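Local coordinates for hypothetical protein (Leishmania major, PDB 3LJN) that is of unknown function but folds as an elongated stack of ankyrin repeats, a scaffold that in relatives usually binds other proteins, at residues N20-H25 / V44-N50; G31-R37 / D67-L72; A73-E77 / G106-Q112; E224-M228 / M256-T260. Residue numbers count along the deposited sequence, not the author numbering.

Contact 1: N20-H25 / V44-N50; sequences NMEKIH and VSPTIQN
Residues 20-25 form one and a half turns of helix 18-30, and the loop 44-50, which has no regular secondary structure, runs past the face of that helix carrying Asn-20, Met-21, Ile-24 and His-25. CA atoms pair closest at Met-21 with Ile-48 (6.2 Å) and at Asn-20 with Val-44 (6.9 Å). Val-44 (chi1 t) enters between two helical residues, its CG2 4.0 Å from Asn-20 CG and its CG1 4.0 Å from Ile-24 CD1; Leu-39 of helix 33-41 also touches Val-44 and Ile-24. From Ser-45 to Ile-48 the chain makes a type I turn, whose bond from Ile-48 N back to Ser-45 O is weak (3.4 Å), and Pro-46 and Thr-47 turn away from the helix. Ile-48 (t, t) comes back in: its CD1 lies 3.6 Å from CB of selenomethionine Met-21, its CG2 3.9 Å from Ile-24 CG2. Ile-48 O accepts an almost linear hydrogen bond from His-25 NE2 (3.0 Å, 173°), the histidine being in the m rotamer. Beyond Gln-49, whose O is 3.9 Å from Met-21 SE, the chain reaches Asn-50; its CB meets Met-21 CE at 3.7 Å, while OD1 accepts from the backbone N of Phe-52 and Cys-54. A first-helix histidine bonded to a loop carbonyl is characteristic of ankyrin repeats, and His-25 stands at the histidine position of the TPLH consensus, Ile-24 replacing its Leu.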
loop_
_atom_site.group_PDB
_atom_site.type_symbol
_atom_site.label_atom_id
_atom_site.label_comp_id
_atom_site.label_asym_id
_atom_site.label_seq_id
_atom_site.Cartn_x
_atom_site.Cartn_y
_atom_site.Cartn_z
ATOM N N ASN A 20 -6.100 -5.509 -39.552
ATOM C CA ASN A 20 -4.767 -5.097 -39.118
ATOM C C ASN A 20 -4.520 -5.342 -37.636
ATOM O O ASN A 20 -3.432 -5.769 -37.258
ATOM C CB ASN A 20 -4.524 -3.613 -39.432
ATOM C CG ASN A 20 -3.961 -3.390 -40.819
ATOM O OD1 ASN A 20 -3.070 -4.112 -41.265
ATOM N ND2 ASN A 20 -4.465 -2.369 -41.500
HETATM N N MSE A 21 -5.507 -5.060 -36.791
HETATM C CA MSE A 21 -5.344 -5.319 -35.366
HETATM C C MSE A 21 -5.169 -6.808 -35.121
HETATM O O MSE A 21 -4.544 -7.206 -34.151
HETATM C CB MSE A 21 -6.509 -4.753 -34.549
HETATM C CG MSE A 21 -7.825 -5.513 -34.634
HETATM SE SE MSE A 21 -8.245 -6.547 -33.028
HETATM C CE MSE A 21 -10.158 -6.782 -33.330
ATOM N N GLU A 22 -5.706 -7.630 -36.017
ATOM C CA GLU A 22 -5.550 -9.070 -35.906
ATOM C C GLU A 22 -4.105 -9.473 -36.053
ATOM O O GLU A 22 -3.632 -10.338 -35.325
ATOM C CB GLU A 22 -6.394 -9.808 -36.946
ATOM C CG GLU A 22 -7.834 -10.057 -36.517
ATOM C CD GLU A 22 -7.955 -10.804 -35.188
ATOM O OE1 GLU A 22 -8.955 -10.564 -34.475
ATOM O OE2 GLU A 22 -7.064 -11.620 -34.851
ATOM N N LYS A 23 -3.411 -8.846 -36.998
ATOM C CA LYS A 23 -2.004 -9.148 -37.246
ATOM C C LYS A 23 -1.110 -8.725 -36.087
ATOM O O LYS A 23 -0.221 -9.460 -35.679
ATOM C CB LYS A 23 -1.524 -8.460 -38.528
ATOM C CG LYS A 23 -2.118 -9.017 -39.811
ATOM C CD LYS A 23 -1.186 -8.771 -40.990
ATOM C CE LYS A 23 -1.811 -9.183 -42.313
ATOM N NZ LYS A 23 -2.811 -8.192 -42.793
ATOM N N ILE A 24 -1.355 -7.538 -35.561
ATOM C CA ILE A 24 -0.470 -6.966 -34.563
ATOM C C ILE A 24 -0.578 -7.696 -33.212
ATOM O O ILE A 24 0.425 -7.950 -32.554
ATOM C CB ILE A 24 -0.705 -5.436 -34.437
ATOM C CG1 ILE A 24 0.454 -4.769 -33.704
ATOM C CG2 ILE A 24 -2.028 -5.127 -33.765
ATOM C CD1 ILE A 24 0.325 -3.264 -33.616
ATOM N N HIS A 25 -1.796 -8.047 -32.820
ATOM C CA HIS A 25 -2.056 -8.852 -31.626
ATOM C C HIS A 25 -1.408 -10.253 -31.709
ATOM O O HIS A 25 -0.879 -10.778 -30.721
ATOM C CB HIS A 25 -3.571 -9.046 -31.454
ATOM C CG HIS A 25 -4.313 -7.840 -30.959
ATOM N ND1 HIS A 25 -5.372 -7.936 -30.082
ATOM C CD2 HIS A 25 -4.172 -6.521 -31.226
ATOM C CE1 HIS A 25 -5.839 -6.729 -29.821
ATOM N NE2 HIS A 25 -5.132 -5.851 -30.507
ATOM N N VAL A 44 -0.052 1.129 -38.447
ATOM C CA VAL A 44 -1.062 0.518 -37.569
ATOM C C VAL A 44 -0.900 1.139 -36.181
ATOM O O VAL A 44 0.183 1.055 -35.593
ATOM C CB VAL A 44 -0.859 -1.015 -37.437
ATOM C CG1 VAL A 44 -1.895 -1.606 -36.522
ATOM C CG2 VAL A 44 -0.905 -1.690 -38.794
ATOM N N SER A 45 -1.934 1.768 -35.638
ATOM C CA SER A 45 -1.765 2.387 -34.318
ATOM C C SER A 45 -1.487 1.321 -33.241
ATOM O O SER A 45 -2.201 0.322 -33.162
ATOM C CB SER A 45 -2.973 3.223 -33.909
ATOM O OG SER A 45 -3.096 3.252 -32.492
ATOM N N PRO A 46 -0.470 1.544 -32.392
ATOM C CA PRO A 46 -0.054 0.548 -31.403
ATOM C C PRO A 46 -1.143 0.109 -30.438
ATOM O O PRO A 46 -1.214 -1.069 -30.105
ATOM C CB PRO A 46 1.046 1.270 -30.598
ATOM C CG PRO A 46 1.400 2.438 -31.376
ATOM C CD PRO A 46 0.206 2.829 -32.167
ATOM N N THR A 47 -1.965 1.054 -29.991
ATOM C CA THR A 47 -2.920 0.823 -28.910
ATOM C C THR A 47 -4.307 0.371 -29.412
ATOM O O THR A 47 -5.323 0.632 -28.767
ATOM C CB THR A 47 -3.112 2.109 -28.102
ATOM O OG1 THR A 47 -3.490 3.171 -28.997
ATOM C CG2 THR A 47 -1.831 2.484 -27.337
ATOM N N ILE A 48 -4.340 -0.328 -30.542
ATOM C CA ILE A 48 -5.586 -0.683 -31.208
ATOM C C ILE A 48 -6.239 -1.893 -30.510
ATOM O O ILE A 48 -5.584 -2.906 -30.259
ATOM C CB ILE A 48 -5.323 -0.918 -32.725
ATOM C CG1 ILE A 48 -6.629 -1.033 -33.502
ATOM C CG2 ILE A 48 -4.408 -2.125 -32.958
ATOM C CD1 ILE A 48 -6.427 -1.135 -34.983
ATOM N N GLN A 49 -7.533 -1.779 -30.205
ATOM C CA GLN A 49 -8.180 -2.717 -29.284
ATOM C C GLN A 49 -9.142 -3.664 -29.961
ATOM O O GLN A 49 -9.557 -3.436 -31.089
ATOM C CB GLN A 49 -8.865 -2.008 -28.100
ATOM C CG GLN A 49 -9.447 -0.633 -28.362
ATOM C CD GLN A 49 -9.929 0.069 -27.073
ATOM O OE1 GLN A 49 -10.072 -0.547 -26.006
ATOM N NE2 GLN A 49 -10.194 1.371 -27.182
ATOM N N ASN A 50 -9.432 -4.763 -29.260
ATOM C CA ASN A 50 -10.396 -5.747 -29.694
ATOM C C ASN A 50 -11.583 -5.552 -28.791
ATOM O O ASN A 50 -11.464 -4.820 -27.831
ATOM C CB ASN A 50 -9.812 -7.163 -29.624
ATOM C CG ASN A 50 -9.691 -7.709 -28.204
ATOM O OD1 ASN A 50 -10.110 -7.086 -27.226
ATOM N ND2 ASN A 50 -9.114 -8.903 -28.095
#

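Contact 2: G31-R37 / D67-L72; sequences GQTDEVR and DTAKYL
The second helices of two successive ankyrin repeats lie side by side here: helix 33-37 and helix 67-72 run nearly parallel, their axes 24° and at closest 9.8 Å apart, with Thr-33 CA 4.8 Å from Thr-68 CA. Gly-31, at positive phi (67/42), ends the preceding helix in a Schellman motif, and its CA passes 3.5 Å from Thr-68 OG1. Gln-32 is the N-cap position of the next helix, and its CA-to-CB bond points away. Thr-33 follows as the polar centre, its OG1 hydrogen-bonded to Thr-68 OG1 at 3.3 Å and its CG2 resting 4.0 Å from Tyr-71 CB. One turn on, Val-36 (t) fills the buried side: CG1 is 3.9 Å from Leu-72 CD2 and 4.1 Å from Tyr-71 CD2 at the ring edge, with Ala-27 of helix 18-30 behind it. Arg-37 (chi1 m) starts sideways, but its end comes back over Tyr-71, whose chi1 is t. The guanidinium has a long, weak ion pair with Glu-41, and Arg-37 CZ is 5.5 Å from the Tyr-71 ring centroid, at most a weak cation-pi attraction. Closer is a CH-pi contact, Arg-37 CD 3.3 Å from the Tyr-71 ring centroid, 13° off its normal.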
loop_
_atom_site.group_PDB
_atom_site.type_symbol
_atom_site.label_atom_id
_atom_site.label_comp_id
_atom_site.label_asym_id
_atom_site.label_seq_id
_atom_site.Cartn_x
_atom_site.Cartn_y
_atom_site.Cartn_z
ATOM N N GLY A 31 5.845 -12.825 -29.576
ATOM C CA GLY A 31 7.135 -12.181 -29.341
ATOM C C GLY A 31 7.839 -11.863 -30.648
ATOM O O GLY A 31 9.051 -12.073 -30.791
ATOM N N GLN A 32 7.060 -11.365 -31.608
ATOM C CA GLN A 32 7.551 -11.018 -32.931
ATOM C C GLN A 32 7.744 -9.489 -33.008
ATOM O O GLN A 32 6.940 -8.769 -33.614
ATOM C CB GLN A 32 6.581 -11.548 -33.998
ATOM C CG GLN A 32 6.680 -13.067 -34.230
ATOM C CD GLN A 32 5.692 -13.632 -35.311
ATOM O OE1 GLN A 32 4.864 -12.907 -35.890
ATOM N NE2 GLN A 32 5.786 -14.943 -35.559
ATOM N N THR A 33 8.818 -9.006 -32.376
ATOM C CA THR A 33 9.091 -7.564 -32.282
ATOM C C THR A 33 9.353 -6.973 -33.648
ATOM O O THR A 33 8.847 -5.904 -33.988
ATOM C CB THR A 33 10.335 -7.252 -31.449
ATOM O OG1 THR A 33 10.610 -8.332 -30.550
ATOM C CG2 THR A 33 10.140 -5.945 -30.686
ATOM N N ASP A 34 10.201 -7.665 -34.402
ATOM C CA ASP A 34 10.403 -7.421 -35.825
ATOM C C ASP A 34 9.071 -7.063 -36.464
ATOM O O ASP A 34 8.890 -5.962 -36.956
ATOM C CB ASP A 34 10.971 -8.696 -36.484
ATOM C CG ASP A 34 11.668 -8.415 -37.809
ATOM O OD1 ASP A 34 12.265 -9.367 -38.413
ATOM O OD2 ASP A 34 11.619 -7.226 -38.247
ATOM N N GLU A 35 8.124 -7.991 -36.382
ATOM C CA GLU A 35 6.883 -7.930 -37.153
ATOM C C GLU A 35 5.929 -6.860 -36.648
ATOM O O GLU A 35 5.185 -6.301 -37.433
ATOM C CB GLU A 35 6.215 -9.314 -37.154
ATOM C CG GLU A 35 5.106 -9.495 -38.165
ATOM C CD GLU A 35 5.488 -9.088 -39.592
ATOM O OE1 GLU A 35 6.471 -9.652 -40.179
ATOM O OE2 GLU A 35 4.778 -8.190 -40.128
ATOM N N VAL A 36 5.965 -6.598 -35.342
ATOM C CA VAL A 36 5.200 -5.519 -34.681
ATOM C C VAL A 36 5.722 -4.120 -35.046
ATOM O O VAL A 36 4.948 -3.204 -35.325
ATOM C CB VAL A 36 5.265 -5.697 -33.129
ATOM C CG1 VAL A 36 5.144 -4.380 -32.413
ATOM C CG2 VAL A 36 4.211 -6.668 -32.653
ATOM N N ARG A 37 7.045 -3.964 -35.013
ATOM C CA ARG A 37 7.708 -2.737 -35.439
ATOM C C ARG A 37 7.297 -2.405 -36.860
ATOM O O ARG A 37 6.983 -1.270 -37.189
ATOM C CB ARG A 37 9.210 -2.937 -35.456
ATOM C CG ARG A 37 9.856 -3.162 -34.137
ATOM C CD ARG A 37 10.397 -1.883 -33.538
ATOM N NE ARG A 37 11.207 -1.054 -34.436
ATOM C CZ ARG A 37 12.424 -1.366 -34.884
ATOM N NH1 ARG A 37 12.998 -2.526 -34.561
ATOM N NH2 ARG A 37 13.061 -0.518 -35.683
ATOM N N ASP A 67 11.170 -8.185 -24.928
ATOM C CA ASP A 67 11.659 -7.220 -25.921
ATOM C C ASP A 67 10.519 -6.522 -26.675
ATOM O O ASP A 67 10.547 -5.301 -26.850
ATOM C CB ASP A 67 12.631 -7.922 -26.866
ATOM C CG ASP A 67 13.846 -8.561 -26.105
ATOM O OD1 ASP A 67 14.382 -7.944 -25.133
ATOM O OD2 ASP A 67 14.286 -9.686 -26.467
ATOM N N THR A 68 9.514 -7.288 -27.099
ATOM C CA THR A 68 8.274 -6.731 -27.648
ATOM C C THR A 68 7.601 -5.770 -26.664
ATOM O O THR A 68 7.088 -4.719 -27.063
ATOM C CB THR A 68 7.256 -7.850 -27.969
ATOM O OG1 THR A 68 7.866 -8.839 -28.814
ATOM C CG2 THR A 68 6.017 -7.298 -28.633
ATOM N N ALA A 69 7.592 -6.135 -25.380
ATOM C CA ALA A 69 6.982 -5.299 -24.340
ATOM C C ALA A 69 7.749 -3.998 -24.192
ATOM O O ALA A 69 7.162 -2.920 -24.227
ATOM C CB ALA A 69 6.951 -6.041 -23.019
ATOM N N LYS A 70 9.068 -4.117 -24.043
ATOM C CA LYS A 70 9.958 -2.966 -24.004
ATOM C C LYS A 70 9.675 -2.024 -25.162
ATOM O O LYS A 70 9.530 -0.815 -24.966
ATOM C CB LYS A 70 11.417 -3.405 -24.063
ATOM C CG LYS A 70 12.403 -2.245 -24.037
ATOM C CD LYS A 70 13.755 -2.621 -23.405
ATOM C CE LYS A 70 14.526 -1.342 -23.001
ATOM N NZ LYS A 70 15.935 -1.569 -22.536
ATOM N N TYR A 71 9.577 -2.572 -26.365
ATOM C CA TYR A 71 9.262 -1.744 -27.506
ATOM C C TYR A 71 7.890 -1.092 -27.397
ATOM O O TYR A 71 7.795 0.124 -27.415
ATOM C CB TYR A 71 9.364 -2.502 -28.828
ATOM C CG TYR A 71 8.997 -1.600 -29.968
ATOM C CD1 TYR A 71 9.778 -0.499 -30.263
ATOM C CD2 TYR A 71 7.833 -1.797 -30.702
ATOM C CE1 TYR A 71 9.436 0.372 -31.283
ATOM C CE2 TYR A 71 7.479 -0.930 -31.732
ATOM C CZ TYR A 71 8.284 0.149 -32.008
ATOM O OH TYR A 71 7.962 1.010 -33.018
ATOM N N LEU A 72 6.830 -1.884 -27.300
ATOM C CA LEU A 72 5.461 -1.320 -27.284
ATOM C C LEU A 72 5.241 -0.294 -26.157
ATOM O O LEU A 72 4.498 0.668 -26.341
ATOM C CB LEU A 72 4.396 -2.429 -27.191
ATOM C CG LEU A 72 4.115 -3.229 -28.474
ATOM C CD1 LEU A 72 3.334 -4.467 -28.178
ATOM C CD2 LEU A 72 3.371 -2.397 -29.503
#

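Contact 3: A73-E77 / G106-Q112; sequences ASVGE and GAKERGQ
Helix 66-75 frays through residues 73-75 and passes into an extended Gly-76 and Glu-77, while 106-110 is the last part of helix 97-110. The backbones come close, Ser-74 CA to Gly-106 CA being 4.3 Å, because Gly-106 has no side chain: a CB there would clash with Ala-73 CB. A CA-H...O contact, Ser-74 CA to Gly-106 O at 3.2 Å, uses the gap. At the helix end, Arg-110 NE donates to Ala-73 O (2.8 Å, 162°). These are second helices of consecutive ankyrin repeats, bridged by the arginine. Its chi1 and chi2 t, then chi3 p, lay the guanidinium against the 76-77 backbone, with Gly-76 C and Glu-77 CB over one face. NH1 of Arg-110 serves two acceptors, Glu-77 OE2 in a salt bridge of 3.6 Å and Gln-112 OE1 in a hydrogen bond of 3.3 Å. Glu-77 OE2 and Gln-112 OE1, both acceptors, lie 2.9 Å apart unbonded. Gln-112 NE2 is satisfied by Ser-116, and Ser-74 OG by the carbonyl of Tyr-71. Gly-111, at positive phi (116/-19), closes helix 97-110 with a Schellman motif: Gly-111 N donates to Lys-108 O (3.0 Å) and, weakly, Gln-112 N to Ala-107 O (3.3 Å).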
loop_
_atom_site.group_PDB
_atom_site.type_symbol
_atom_site.label_atom_id
_atom_site.label_comp_id
_atom_site.label_asym_id
_atom_site.label_seq_id
_atom_site.Cartn_x
_atom_site.Cartn_y
_atom_site.Cartn_z
ATOM N N ALA A 73 5.888 -0.502 -25.006
ATOM C CA ALA A 73 5.823 0.443 -23.891
ATOM C C ALA A 73 6.383 1.820 -24.276
ATOM O O ALA A 73 5.982 2.846 -23.729
ATOM C CB ALA A 73 6.574 -0.108 -22.686
ATOM N N SER A 74 7.315 1.836 -25.215
ATOM C CA SER A 74 7.946 3.077 -25.630
ATOM C C SER A 74 7.129 3.855 -26.670
ATOM O O SER A 74 7.380 5.038 -26.898
ATOM C CB SER A 74 9.337 2.783 -26.194
ATOM O OG SER A 74 9.248 2.281 -27.526
ATOM N N VAL A 75 6.162 3.205 -27.302
ATOM C CA VAL A 75 5.454 3.816 -28.430
ATOM C C VAL A 75 4.040 4.290 -28.086
ATOM O O VAL A 75 3.504 5.182 -28.752
ATOM C CB VAL A 75 5.397 2.844 -29.641
ATOM C CG1 VAL A 75 4.383 3.300 -30.639
ATOM C CG2 VAL A 75 6.761 2.756 -30.309
ATOM N N GLY A 76 3.439 3.697 -27.053
ATOM C CA GLY A 76 2.042 3.969 -26.730
ATOM C C GLY A 76 1.606 3.657 -25.311
ATOM O O GLY A 76 1.777 2.532 -24.820
ATOM N N GLU A 77 1.032 4.671 -24.664
ATOM C CA GLU A 77 0.344 4.511 -23.387
ATOM C C GLU A 77 -1.016 3.830 -23.638
ATOM O O GLU A 77 -1.869 4.371 -24.378
ATOM C CB GLU A 77 0.139 5.893 -22.755
ATOM C CG GLU A 77 -0.340 5.917 -21.312
ATOM C CD GLU A 77 -0.114 7.295 -20.649
ATOM O OE1 GLU A 77 -0.820 8.279 -21.003
ATOM O OE2 GLU A 77 0.778 7.397 -19.771
ATOM N N GLY A 106 10.770 0.855 -21.178
ATOM C CA GLY A 106 9.972 1.270 -22.318
ATOM C C GLY A 106 9.285 2.597 -22.036
ATOM O O GLY A 106 9.383 3.522 -22.824
ATOM N N ALA A 107 8.609 2.693 -20.896
ATOM C CA ALA A 107 7.841 3.885 -20.538
ATOM C C ALA A 107 8.716 5.084 -20.181
ATOM O O ALA A 107 8.323 6.219 -20.419
ATOM C CB ALA A 107 6.898 3.574 -19.393
ATOM N N LYS A 108 9.885 4.829 -19.593
ATOM C CA LYS A 108 10.871 5.886 -19.330
ATOM C C LYS A 108 11.267 6.613 -20.616
ATOM O O LYS A 108 11.195 7.842 -20.664
ATOM C CB LYS A 108 12.135 5.343 -18.643
ATOM C CG LYS A 108 12.073 5.288 -17.113
ATOM C CD LYS A 108 13.309 5.943 -16.448
ATOM C CE LYS A 108 14.598 5.132 -16.632
ATOM N NZ LYS A 108 14.822 4.105 -15.558
ATOM N N GLU A 109 11.676 5.864 -21.647
ATOM C CA GLU A 109 12.005 6.445 -22.965
ATOM C C GLU A 109 10.914 7.389 -23.457
ATOM O O GLU A 109 11.200 8.438 -24.025
ATOM C CB GLU A 109 12.213 5.355 -24.031
ATOM C CG GLU A 109 13.553 4.594 -23.950
ATOM C CD GLU A 109 13.875 3.748 -25.213
ATOM O OE1 GLU A 109 13.002 3.649 -26.115
ATOM O OE2 GLU A 109 15.005 3.188 -25.304
ATOM N N ARG A 110 9.667 6.990 -23.227
ATOM C CA ARG A 110 8.497 7.704 -23.707
ATOM C C ARG A 110 8.169 8.977 -22.910
ATOM O O ARG A 110 7.436 9.829 -23.394
ATOM C CB ARG A 110 7.299 6.735 -23.730
ATOM C CG ARG A 110 5.914 7.380 -23.832
ATOM C CD ARG A 110 4.825 6.378 -24.207
ATOM N NE ARG A 110 4.655 5.265 -23.272
ATOM C CZ ARG A 110 4.110 5.359 -22.063
ATOM N NH1 ARG A 110 3.705 6.537 -21.595
ATOM N NH2 ARG A 110 3.981 4.275 -21.302
ATOM N N GLY A 111 8.692 9.111 -21.696
ATOM C CA GLY A 111 8.498 10.336 -20.909
ATOM C C GLY A 111 7.724 10.177 -19.611
ATOM O O GLY A 111 7.806 11.041 -18.744
ATOM N N GLN A 112 6.965 9.090 -19.476
ATOM C CA GLN A 112 6.230 8.807 -18.240
ATOM C C GLN A 112 7.131 8.152 -17.201
ATOM O O GLN A 112 7.848 7.194 -17.494
ATOM C CB GLN A 112 5.029 7.895 -18.495
ATOM C CG GLN A 112 4.149 7.727 -17.262
ATOM C CD GLN A 112 3.013 6.742 -17.458
ATOM O OE1 GLN A 112 2.936 6.036 -18.477
ATOM N NE2 GLN A 112 2.120 6.677 -16.465
#

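Contact 4: E224-M228 / M256-T260; sequences EDVAM and MVLLT
Two successive ankyrin repeats meet here through their second helices, 224-231 and 257-266, with Glu-224 CA 6.8 Å from Met-256 CA and Met-228 CA 6.5 Å from Leu-259 CA. Residues 224-228 belong to the opening part of helix 224-231; in the other segment Met-256, at positive phi (61/86), is the N-cap position and the helix begins at Val-257. No hydrogen bond joins the segments. The polar part is probably electrostatic: Glu-224, extended with chi1 and chi2 both t, brings its carboxylate to the start of helix 257-266. Glu-224 OE2 is 3.2 Å from Met-256 CA, 3.4 Å from Val-257 N at an angle too poor for a bond, and 3.7 Å from both Leu-258 N and Leu-259 N, a placement that would suit the positive end of a helix dipole. Within the second segment, Thr-260 OG1 donates to Met-256 O (2.6 Å) and is also bonded to Ser-251 of helix 247-253. Apolar contacts cover the rest. Buried Ala-227 points at the neighbouring helix, its CB 3.8 Å from Leu-259 CD1, and Leu-259 also touches Ile-219 of helix 216-219. Selenomethionine Met-228 leaves its backbone sideways with chi1 m and then curls inward, so that its CE comes 4.3 Å from Leu-258 CB and its SE lies 4.1 Å from Leu-259 CD1 and 3.9 Å from Leu-259 CA.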
loop_
_atom_site.group_PDB
_atom_site.type_symbol
_atom_site.label_atom_id
_atom_site.label_comp_id
_atom_site.label_asym_id
_atom_site.label_seq_id
_atom_site.Cartn_x
_atom_site.Cartn_y
_atom_site.Cartn_z
ATOM N N GLU A 224 3.541 -3.716 18.227
ATOM C CA GLU A 224 4.122 -2.601 18.988
ATOM C C GLU A 224 5.422 -2.087 18.384
ATOM O O GLU A 224 5.623 -0.887 18.308
ATOM C CB GLU A 224 4.351 -2.976 20.460
ATOM C CG GLU A 224 4.630 -1.759 21.376
ATOM C CD GLU A 224 4.840 -2.116 22.853
ATOM O OE1 GLU A 224 5.031 -3.308 23.184
ATOM O OE2 GLU A 224 4.824 -1.191 23.692
ATOM N N ASP A 225 6.294 -2.997 17.962
ATOM C CA ASP A 225 7.632 -2.637 17.453
ATOM C C ASP A 225 7.616 -1.975 16.068
ATOM O O ASP A 225 8.466 -1.136 15.758
ATOM C CB ASP A 225 8.542 -3.867 17.433
ATOM C CG ASP A 225 7.845 -5.108 16.891
ATOM O OD1 ASP A 225 6.779 -4.977 16.235
ATOM O OD2 ASP A 225 8.360 -6.221 17.147
ATOM N N VAL A 226 6.657 -2.367 15.237
ATOM C CA VAL A 226 6.458 -1.735 13.939
ATOM C C VAL A 226 5.878 -0.358 14.150
ATOM O O VAL A 226 6.155 0.548 13.381
ATOM C CB VAL A 226 5.514 -2.557 13.041
ATOM C CG1 VAL A 226 5.094 -1.756 11.855
ATOM C CG2 VAL A 226 6.196 -3.834 12.589
ATOM N N ALA A 227 5.076 -0.211 15.203
ATOM C CA ALA A 227 4.502 1.081 15.595
ATOM C C ALA A 227 5.574 2.125 15.941
ATOM O O ALA A 227 5.384 3.313 15.708
ATOM C CB ALA A 227 3.569 0.893 16.763
HETATM N N MSE A 228 6.693 1.662 16.494
HETATM C CA MSE A 228 7.784 2.521 16.923
HETATM C C MSE A 228 8.561 3.020 15.728
HETATM O O MSE A 228 9.064 4.146 15.739
HETATM C CB MSE A 228 8.729 1.746 17.828
HETATM C CG MSE A 228 8.091 1.247 19.111
HETATM SE SE MSE A 228 8.277 2.523 20.584
HETATM C CE MSE A 228 10.117 2.130 21.207
HETATM N N MSE A 256 0.929 -1.610 26.132
HETATM C CA MSE A 256 2.006 -1.119 25.256
HETATM C C MSE A 256 2.711 0.043 25.927
HETATM O O MSE A 256 2.387 1.201 25.672
HETATM C CB MSE A 256 1.487 -0.685 23.858
HETATM C CG MSE A 256 0.974 -1.842 22.943
HETATM SE SE MSE A 256 0.874 -1.395 20.974
HETATM C CE MSE A 256 0.875 0.565 21.129
ATOM N N VAL A 257 3.690 -0.290 26.767
ATOM C CA VAL A 257 4.278 0.659 27.706
ATOM C C VAL A 257 5.311 1.564 27.040
ATOM O O VAL A 257 5.232 2.790 27.168
ATOM C CB VAL A 257 4.932 -0.069 28.897
ATOM C CG1 VAL A 257 5.353 0.931 29.947
ATOM C CG2 VAL A 257 3.977 -1.069 29.509
ATOM N N LEU A 258 6.265 0.963 26.326
ATOM C CA LEU A 258 7.315 1.732 25.626
ATOM C C LEU A 258 6.777 2.760 24.617
ATOM O O LEU A 258 7.217 3.904 24.621
ATOM C CB LEU A 258 8.328 0.804 24.940
ATOM C CG LEU A 258 9.187 -0.128 25.832
ATOM C CD1 LEU A 258 10.594 -0.387 25.214
ATOM C CD2 LEU A 258 9.332 0.385 27.287
ATOM N N LEU A 259 5.829 2.362 23.767
ATOM C CA LEU A 259 5.185 3.295 22.850
ATOM C C LEU A 259 4.536 4.448 23.607
ATOM O O LEU A 259 4.664 5.605 23.211
ATOM C CB LEU A 259 4.133 2.599 22.001
ATOM C CG LEU A 259 3.584 3.486 20.866
ATOM C CD1 LEU A 259 4.438 3.364 19.577
ATOM C CD2 LEU A 259 2.123 3.207 20.558
ATOM N N THR A 260 3.848 4.133 24.699
ATOM C CA THR A 260 3.178 5.159 25.495
ATOM C C THR A 260 4.135 6.188 26.116
ATOM O O THR A 260 3.806 7.379 26.163
ATOM C CB THR A 260 2.361 4.556 26.628
ATOM O OG1 THR A 260 1.484 3.551 26.114
ATOM C CG2 THR A 260 1.544 5.639 27.321
#

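From the N terminus, contact 1 closes the first loop by bringing 44-50 back to helix 18-30. Contact 2 opens within that loop, at 31-37, and closes beyond it at 67-72, so the two cross and tie the first repeat to the second; they touch where Ile-24 O meets Val-36 CG2 (4.0 Å). Contact 3 then starts directly after contact 2 on the same helix, 66-75, and carries the stack on to helix 97-110. It also touches contact 1, Pro-46 CG lying 3.2 Å from Val-75 CG1. Contact 4 follows much later in series, across the chain's centre, its nearest atoms about 30 Å from those of contact 3, and joins two repeats towards the C-terminal end.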